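Phosphoserine aminotransferase SerC (Cytophaga hutchinsonii ATCC 33406, PDB 3FFR) probably catalyses the pyridoxal-phosphate-dependent transamination between phosphoserine and 2-oxoglutarate in serine biosynthesis, as a class-V aminotransferase. Local coordinates at residues 80-85 with 130-135; 159-164 with 205-210. All coordinates share one frame; numbering follows the deposited sequence.

Contact 1 (80-85 with 130-135); sequences NCVEKK and DAEIIC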
loop_
_atom_site.group_PDB
_atom_site.type_symbol
_atom_site.label_atom_id
_atom_site.label_comp_id
_atom_site.label_asym_id
_atom_site.label_seq_id
_atom_site.Cartn_x
_atom_site.Cartn_y
_atom_site.Cartn_z
ATOM N N ASN A 80 6.782 15.544 6.784
ATOM C CA ASN A 80 6.796 16.627 5.792
ATOM C C ASN A 80 6.489 18.012 6.305
ATOM O O ASN A 80 6.900 18.995 5.705
ATOM C CB ASN A 80 5.801 16.335 4.680
ATOM C CG ASN A 80 6.326 15.318 3.663
ATOM O OD1 ASN A 80 7.014 15.688 2.673
ATOM N ND2 ASN A 80 5.938 14.034 3.854
ATOM N N CYS A 81 5.822 18.090 7.453
ATOM C CA CYS A 81 5.269 19.359 7.878
ATOM C C CYS A 81 5.535 19.850 9.290
ATOM O O CYS A 81 5.106 20.930 9.648
ATOM C CB CYS A 81 3.760 19.362 7.668
ATOM S SG CYS A 81 3.210 18.938 5.976
ATOM N N VAL A 82 6.265 19.077 10.071
ATOM C CA VAL A 82 6.540 19.463 11.447
ATOM C C VAL A 82 8.021 19.422 11.752
ATOM O O VAL A 82 8.650 18.380 11.690
ATOM C CB VAL A 82 5.821 18.552 12.495
ATOM C CG1 VAL A 82 6.081 19.110 13.949
ATOM C CG2 VAL A 82 4.292 18.426 12.201
ATOM N N GLU A 83 8.567 20.579 12.066
ATOM C CA GLU A 83 9.971 20.652 12.449
ATOM C C GLU A 83 10.128 20.271 13.917
ATOM O O GLU A 83 10.981 19.443 14.277
ATOM C CB GLU A 83 10.550 22.061 12.228
ATOM C CG GLU A 83 12.058 22.095 12.485
ATOM C CD GLU A 83 12.698 23.435 12.123
ATOM O OE1 GLU A 83 11.970 24.358 11.748
ATOM O OE2 GLU A 83 13.927 23.555 12.211
ATOM N N LYS A 84 9.298 20.864 14.755
ATOM C CA LYS A 84 9.411 20.699 16.205
ATOM C C LYS A 84 8.142 20.296 16.950
ATOM O O LYS A 84 8.141 19.347 17.734
ATOM C CB LYS A 84 9.927 22.017 16.801
ATOM C CG LYS A 84 11.275 22.454 16.235
ATOM C CD LYS A 84 11.806 23.725 16.841
ATOM C CE LYS A 84 13.163 24.058 16.248
ATOM N NZ LYS A 84 14.092 22.877 16.362
ATOM N N LYS A 85 7.060 21.038 16.701
ATOM C CA LYS A 85 5.822 20.862 17.469
ATOM C C LYS A 85 4.528 20.799 16.703
ATOM O O LYS A 85 4.290 21.539 15.760
ATOM C CB LYS A 85 5.672 22.032 18.460
ATOM C CG LYS A 85 6.866 22.302 19.403
ATOM C CD LYS A 85 6.491 23.243 20.535
ATOM C CE LYS A 85 7.672 23.484 21.446
ATOM N NZ LYS A 85 7.295 24.304 22.639
ATOM N N ASP A 130 3.295 28.384 18.971
ATOM C CA ASP A 130 4.435 27.636 18.379
ATOM C C ASP A 130 4.050 26.253 17.840
ATOM O O ASP A 130 4.889 25.509 17.364
ATOM C CB ASP A 130 5.647 27.555 19.316
ATOM C CG ASP A 130 5.384 26.778 20.573
ATOM O OD1 ASP A 130 4.225 26.361 20.792
ATOM O OD2 ASP A 130 6.357 26.610 21.355
ATOM N N ALA A 131 2.765 25.923 17.926
ATOM C CA ALA A 131 2.251 24.687 17.277
ATOM C C ALA A 131 2.279 24.948 15.766
ATOM O O ALA A 131 1.723 25.944 15.290
ATOM C CB ALA A 131 0.821 24.355 17.722
ATOM N N GLU A 132 2.901 24.048 15.017
ATOM C CA GLU A 132 3.061 24.210 13.561
ATOM C C GLU A 132 1.896 23.661 12.789
ATOM O O GLU A 132 1.620 24.085 11.660
ATOM C CB GLU A 132 4.353 23.533 13.079
ATOM C CG GLU A 132 5.577 24.110 13.714
ATOM C CD GLU A 132 6.827 23.274 13.455
ATOM O OE1 GLU A 132 7.056 22.959 12.269
ATOM O OE2 GLU A 132 7.585 22.994 14.432
ATOM N N ILE A 133 1.274 22.652 13.384
ATOM C CA ILE A 133 0.112 21.992 12.777
ATOM C C ILE A 133 -0.908 21.703 13.864
ATOM O O ILE A 133 -0.561 21.609 15.049
ATOM C CB ILE A 133 0.487 20.711 11.987
ATOM C CG1 ILE A 133 0.782 19.540 12.933
ATOM C CG2 ILE A 133 1.691 20.969 11.001
ATOM C CD1 ILE A 133 0.890 18.139 12.203
ATOM N N ILE A 134 -2.168 21.644 13.430
ATOM C CA ILE A 134 -3.325 21.303 14.269
ATOM C C ILE A 134 -3.922 20.050 13.633
ATOM O O ILE A 134 -4.329 20.062 12.481
ATOM C CB ILE A 134 -4.386 22.440 14.310
ATOM C CG1 ILE A 134 -3.839 23.656 15.063
ATOM C CG2 ILE A 134 -5.701 21.976 14.961
ATOM C CD1 ILE A 134 -4.587 24.955 14.759
ATOM N N CYS A 135 -4.039 19.008 14.432
ATOM C CA CYS A 135 -4.573 17.708 13.975
ATOM C C CYS A 135 -5.904 17.419 14.654
ATOM O O CYS A 135 -5.988 17.214 15.866
ATOM C CB CYS A 135 -3.605 16.578 14.266
ATOM S SG CYS A 135 -2.005 16.739 13.431
#
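Cys81, at the end of helix 70-81, brings its CB to 4.2 Å from CG2 of Ile133, and its carbonyl oxygen is 3.7 Å from the same CG2. In Val82, the first residue to leave helical geometry, CG1 is anti to the backbone N (chi1 -175°), and CG2 stands beside that N and meets Ile133 CD1 at 3.4 Å, a tight carbon contact; the two side chains cross at about a right angle. From Glu83 onward the carboxylate of Glu132 accepts from three successive backbone N-H groups. Glu83 N reaches Glu132 OE1 on its syn side at 2.8 Å in a nearly straight bond (171°). Lys84 N takes Glu132 OE2, also syn, at 2.8 Å but more bent, while Lys85 N comes to Glu132 OE2 from above the carboxylate plane at 3.0 Å. The turn from the helix into strand 85-90 is thus wrapped around one acidic group, within the alternating helix and strand succession of the large PLP-binding domain of fold-type I aminotransferases. Lys211 forms a salt bridge with OE1, so the carboxylate is gripped from helix 206-217 as well, which probably favours its ionised form. Lys85 returns a bond through its own carbonyl, O accepting from Glu132 N at 3.0 Å and joining the start of strand 85-90 to the residue just before strand 133-137. The extended Lys85 side chain crosses Asp130 obliquely, CD and CE packing against OD2, and ends in a salt bridge of Lys85 NZ to Asp130 OD2 at 2.8 Å; Tyr110 OH bonds to both Lys85 NZ and Asp130 OD1.

Contact 2 (159-164 with 205-210); sequences NKDALI and NDRVIE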
loop_
_atom_site.group_PDB
_atom_site.type_symbol
_atom_site.label_atom_id
_atom_site.label_comp_id
_atom_site.label_asym_id
_atom_site.label_seq_id
_atom_site.Cartn_x
_atom_site.Cartn_y
_atom_site.Cartn_z
ATOM N N ASN A 159 -4.868 29.859 15.634
ATOM C CA ASN A 159 -3.452 29.870 15.250
ATOM C C ASN A 159 -3.427 29.981 13.734
ATOM O O ASN A 159 -3.503 28.991 13.035
ATOM C CB ASN A 159 -2.689 28.636 15.763
ATOM C CG ASN A 159 -1.207 28.690 15.466
ATOM O OD1 ASN A 159 -0.798 29.247 14.451
ATOM N ND2 ASN A 159 -0.386 28.053 16.325
ATOM N N LYS A 160 -3.315 31.210 13.250
ATOM C CA LYS A 160 -3.508 31.462 11.831
ATOM C C LYS A 160 -2.471 30.826 10.939
ATOM O O LYS A 160 -2.767 30.477 9.810
ATOM C CB LYS A 160 -3.649 32.963 11.579
ATOM C CG LYS A 160 -4.950 33.444 12.288
ATOM C CD LYS A 160 -5.196 34.825 12.146
ATOM C CE LYS A 160 -6.346 35.257 13.041
ATOM N NZ LYS A 160 -5.967 35.153 14.470
ATOM N N ASP A 161 -1.269 30.654 11.464
ATOM C CA ASP A 161 -0.177 30.137 10.658
ATOM C C ASP A 161 -0.099 28.620 10.651
ATOM O O ASP A 161 0.575 28.017 9.792
ATOM C CB ASP A 161 1.168 30.719 11.079
ATOM C CG ASP A 161 1.365 32.108 10.560
ATOM O OD1 ASP A 161 0.820 32.411 9.479
ATOM O OD2 ASP A 161 2.061 32.895 11.215
ATOM N N ALA A 162 -0.784 28.004 11.586
ATOM C CA ALA A 162 -0.749 26.524 11.675
ATOM C C ALA A 162 -1.400 25.908 10.440
ATOM O O ALA A 162 -2.299 26.497 9.816
ATOM C CB ALA A 162 -1.449 26.030 12.922
ATOM N N LEU A 163 -0.919 24.716 10.091
ATOM C CA LEU A 163 -1.559 23.910 9.062
ATOM C C LEU A 163 -2.565 23.029 9.768
ATOM O O LEU A 163 -2.232 22.330 10.728
ATOM C CB LEU A 163 -0.568 23.009 8.334
ATOM C CG LEU A 163 0.556 23.738 7.590
ATOM C CD1 LEU A 163 1.617 22.670 7.188
ATOM C CD2 LEU A 163 0.020 24.549 6.383
ATOM N N ILE A 164 -3.809 23.083 9.302
ATOM C CA ILE A 164 -4.895 22.283 9.879
ATOM C C ILE A 164 -5.191 21.046 9.040
ATOM O O ILE A 164 -5.605 21.132 7.879
ATOM C CB ILE A 164 -6.197 23.126 10.111
ATOM C CG1 ILE A 164 -5.903 24.319 11.017
ATOM C CG2 ILE A 164 -7.300 22.252 10.741
ATOM C CD1 ILE A 164 -7.088 25.297 11.184
ATOM N N ASN A 205 -3.402 21.386 0.552
ATOM C CA ASN A 205 -3.273 22.664 -0.137
ATOM C C ASN A 205 -1.856 23.204 -0.286
ATOM O O ASN A 205 -0.823 22.622 0.117
ATOM C CB ASN A 205 -4.217 23.735 0.461
ATOM C CG ASN A 205 -3.724 24.292 1.803
ATOM O OD1 ASN A 205 -2.646 23.949 2.265
ATOM N ND2 ASN A 205 -4.525 25.158 2.427
ATOM N N ASP A 206 -1.847 24.353 -0.937
ATOM C CA ASP A 206 -0.609 25.083 -1.235
ATOM C C ASP A 206 0.227 25.362 0.014
ATOM O O ASP A 206 1.458 25.345 -0.037
ATOM C CB ASP A 206 -0.916 26.430 -1.953
ATOM C CG ASP A 206 -1.834 27.409 -1.109
ATOM O OD1 ASP A 206 -2.961 27.083 -0.632
ATOM O OD2 ASP A 206 -1.418 28.590 -0.957
ATOM N N ARG A 207 -0.450 25.681 1.110
ATOM C CA ARG A 207 0.248 26.005 2.375
ATOM C C ARG A 207 1.016 24.776 2.914
ATOM O O ARG A 207 2.154 24.852 3.420
ATOM C CB ARG A 207 -0.733 26.552 3.426
ATOM C CG ARG A 207 -1.443 27.832 2.979
ATOM C CD ARG A 207 -2.304 28.440 4.038
ATOM N NE ARG A 207 -1.512 28.859 5.182
ATOM C CZ ARG A 207 -1.609 28.349 6.411
ATOM N NH1 ARG A 207 -2.499 27.429 6.719
ATOM N NH2 ARG A 207 -0.809 28.805 7.360
ATOM N N VAL A 208 0.382 23.627 2.770
ATOM C CA VAL A 208 0.980 22.384 3.214
ATOM C C VAL A 208 2.220 22.073 2.353
ATOM O O VAL A 208 3.300 21.767 2.868
ATOM C CB VAL A 208 -0.035 21.213 3.154
ATOM C CG1 VAL A 208 0.642 19.909 3.577
ATOM C CG2 VAL A 208 -1.245 21.484 4.106
ATOM N N ILE A 209 2.045 22.205 1.045
ATOM C CA ILE A 209 3.117 21.942 0.062
ATOM C C ILE A 209 4.302 22.865 0.364
ATOM O O ILE A 209 5.452 22.449 0.448
ATOM C CB ILE A 209 2.595 22.147 -1.385
ATOM C CG1 ILE A 209 1.550 21.034 -1.723
ATOM C CG2 ILE A 209 3.761 22.135 -2.400
ATOM C CD1 ILE A 209 0.612 21.380 -2.882
ATOM N N GLU A 210 4.001 24.129 0.578
ATOM C CA GLU A 210 5.075 25.110 0.812
ATOM C C GLU A 210 5.823 24.847 2.099
ATOM O O GLU A 210 7.040 25.051 2.179
ATOM C CB GLU A 210 4.560 26.539 0.766
ATOM C CG GLU A 210 4.237 26.944 -0.667
ATOM C CD GLU A 210 5.403 26.686 -1.688
ATOM O OE1 GLU A 210 6.592 27.039 -1.403
ATOM O OE2 GLU A 210 5.111 26.159 -2.804
HETATM O O HOH W 1 1.358 31.086 7.212
#
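Arg207, in the first turn of helix 206-217, extends its guanidinium to the backbone carbonyls of the turn before strand 163-167. NH1 gives a nearly straight bond to Ala162 O (3.2 Å, 169°); the oxygen lies in the guanidinium plane, whereas NH1 stands above the plane of the carbonyl. NH2 makes a weak, bent bond to Asp161 O at 2.9 Å. Leu163 CD2 lies over one face of the group, offset toward the rim near NH1. Leu163 CD2 also packs on Arg207 CB at 3.7 Å and meets Val208 CG2 at 4.0 Å, sitting in the angle between the guanidinium and the helix backbone, 3.6 Å from Arg207 C. A water extends the polar edge, donating to Asp161 OD1 and accepting from Arg207 NH2; the acid and NH2 are otherwise too far apart for a salt bridge. A bend at chi3 (63°) turns NE out of line with the aliphatic chain. Asp183 adds a salt bridge to NH1 and probably helps balance the charge of the arginine. Behind the carbonyls, residues 159-162 form a type I beta turn, closed by Ala162 N to Asn159 O at 3.2 Å. Asn159 OD1 receives weak bonds from Asp161 N and Ala162 N. On the helix side, Asn205 is the N-cap: its OD1 accepts from Val208 N at 3.1 Å, nearly along the C=O axis, while its ND2 bonds to Asp183. Strand 133-137 flanks strand 163-167, Cys81 of helix 70-81 touches both Leu163 and Val208, and helix 228-235 packs on Val208 and Ile209.

From the N terminus, helix 70-81 runs into strand 85-90, and contact 1 closes the first loop when the chain returns at 130-135 after helix 93-104 and strand 108-113. Contact 2 opens only afterwards, at 159-164, and closes at 205-210 once strands 184-188 and 200-205 have been added. The two loops therefore follow in series, without nesting or crossing. They meet in the seven-stranded sheet, where strands 133-137 and 163-167 are parallel neighbours: Ile134 N lies 2.8 Å from Leu163 O, a probable hydrogen bond. Contact 1 ties the end of helix 70-81 and the start of strand 85-90 to strand 133-137, and contact 2 ties helix 206-217 to the start of strand 163-167.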